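Local structure of estrogen receptor (Crassostrea gigas, 4N1Y) at the interface of chains A and B. The protein is a nuclear receptor that regulates transcription with constitutive activity, its ligand-binding domain being the evolutionary remnant of a hormone-controlled allosteric switch. Numbering follows the deposited sequence. Chains: chain A/B, Estrogen receptor.

The interface of chains A and B. Residues chain A 146, 150, 166, 170, 195; chain B 189-190, 193.
B:Leu193 of the long helix 187-215 pushes its forked tip into chain A, where A:Met146, A:Asn150, A:Gln166 and A:Leu195 receive it, a worked example of a knob set among residues of a two-fold mate. The patch is part of the symmetric homodimer interface of the deposited assembly, probably the dimer surface familiar from steroid receptors, and each contact has its twin with the chains exchanged. With CG anti to its carbonyl carbon, chi1 (-73°) aims the leucine fork at chain A. Methyl CD1 meets the thioether sulfur SD of A:Met146 at 3.8 Å, while CD2 packs on CG of the same side chain at 4.0 Å. A:Met146, bent at chi2 and chi3, thus offers both atoms to one fork. Alongside, pointing the same way, A:Leu195 brings its CD1 to 4.2 Å from CD2 of B:Leu193.

One turn back on the chain B helix, A:Leu170 sets CD2 3.6 Å from the ring carbon CB of B:Pro189, and CD1 reaches CB of B:Ala190 at 3.9 Å.

Polar groups close the rim without any N or O in bonding reach across it, so the fit seems to rest on shape and apolar burial. A:Gln166 comes tip to tip with B:Leu193, its side-chain amide nitrogen NE2 3.4 Å from methyl CD1. The side-chain amide nitrogen ND2 of A:Asn150, also near CD2, stops 3.6 Å from the backbone O of B:Leu193, too far for a hydrogen bond.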
loop_
_atom_site.group_PDB
_atom_site.type_symbol
_atom_site.label_atom_id
_atom_site.label_comp_id
_atom_site.label_asym_id
_atom_site.label_seq_id
_atom_site.Cartn_x
_atom_site.Cartn_y
_atom_site.Cartn_z
ATOM N N MET A 146 7.365 -10.253 -5.885
ATOM C CA MET A 146 7.635 -8.938 -5.348
ATOM C C MET A 146 6.726 -8.638 -4.143
ATOM O O MET A 146 7.197 -8.128 -3.123
ATOM C CB MET A 146 7.479 -7.878 -6.432
ATOM C CG MET A 146 8.013 -6.538 -6.008
ATOM S SD MET A 146 9.660 -6.762 -5.276
ATOM C CE MET A 146 10.631 -6.780 -6.769
ATOM N N ASN A 150 8.398 -8.028 -0.511
ATOM C CA ASN A 150 8.158 -6.668 -0.020
ATOM C C ASN A 150 7.185 -6.623 1.144
ATOM O O ASN A 150 6.823 -5.550 1.619
ATOM C CB ASN A 150 7.643 -5.793 -1.158
ATOM C CG ASN A 150 7.643 -4.323 -0.819
ATOM O OD1 ASN A 150 8.587 -3.816 -0.223
ATOM N ND2 ASN A 150 6.592 -3.612 -1.242
ATOM N N GLN A 166 15.045 -8.840 -3.517
ATOM C CA GLN A 166 14.398 -7.673 -4.089
ATOM C C GLN A 166 15.140 -7.171 -5.340
ATOM O O GLN A 166 14.537 -6.917 -6.378
ATOM C CB GLN A 166 14.315 -6.551 -3.061
ATOM C CG GLN A 166 13.318 -5.485 -3.431
ATOM C CD GLN A 166 13.820 -4.090 -3.113
ATOM O OE1 GLN A 166 15.017 -3.806 -3.251
ATOM N NE2 GLN A 166 12.914 -3.210 -2.670
ATOM N N LEU A 170 13.771 -7.058 -8.979
ATOM C CA LEU A 170 13.688 -5.754 -9.604
ATOM C C LEU A 170 14.332 -5.775 -11.006
ATOM O O LEU A 170 13.758 -5.236 -11.967
ATOM C CB LEU A 170 14.314 -4.684 -8.710
ATOM C CG LEU A 170 13.412 -4.230 -7.556
ATOM C CD1 LEU A 170 14.043 -3.114 -6.770
ATOM C CD2 LEU A 170 12.076 -3.766 -8.081
ATOM N N LEU A 195 0.362 -1.905 -6.487
ATOM C CA LEU A 195 0.658 -2.659 -5.271
ATOM C C LEU A 195 0.197 -1.961 -4.003
ATOM O O LEU A 195 -0.196 -2.626 -3.051
ATOM C CB LEU A 195 2.146 -2.940 -5.187
ATOM C CG LEU A 195 2.475 -3.932 -6.290
ATOM C CD1 LEU A 195 3.965 -4.209 -6.363
ATOM C CD2 LEU A 195 1.734 -5.202 -5.979
ATOM N N PRO B 189 11.768 1.781 -9.172
ATOM C CA PRO B 189 10.921 0.718 -8.620
ATOM C C PRO B 189 11.109 0.526 -7.109
ATOM O O PRO B 189 10.098 0.422 -6.409
ATOM C CB PRO B 189 11.361 -0.518 -9.400
ATOM C CG PRO B 189 11.884 0.040 -10.694
ATOM C CD PRO B 189 12.555 1.308 -10.328
ATOM N N ALA B 190 12.343 0.479 -6.607
ATOM C CA ALA B 190 12.534 0.266 -5.175
ATOM C C ALA B 190 11.804 1.337 -4.386
ATOM O O ALA B 190 11.107 1.035 -3.412
ATOM C CB ALA B 190 13.997 0.272 -4.813
ATOM N N LEU B 193 8.169 1.099 -4.237
ATOM C CA LEU B 193 7.775 0.016 -3.343
ATOM C C LEU B 193 7.617 0.505 -1.908
ATOM O O LEU B 193 6.853 -0.069 -1.144
ATOM C CB LEU B 193 8.798 -1.118 -3.366
ATOM C CG LEU B 193 8.876 -2.040 -4.579
ATOM C CD1 LEU B 193 9.955 -3.092 -4.356
ATOM C CD2 LEU B 193 7.539 -2.686 -4.869
#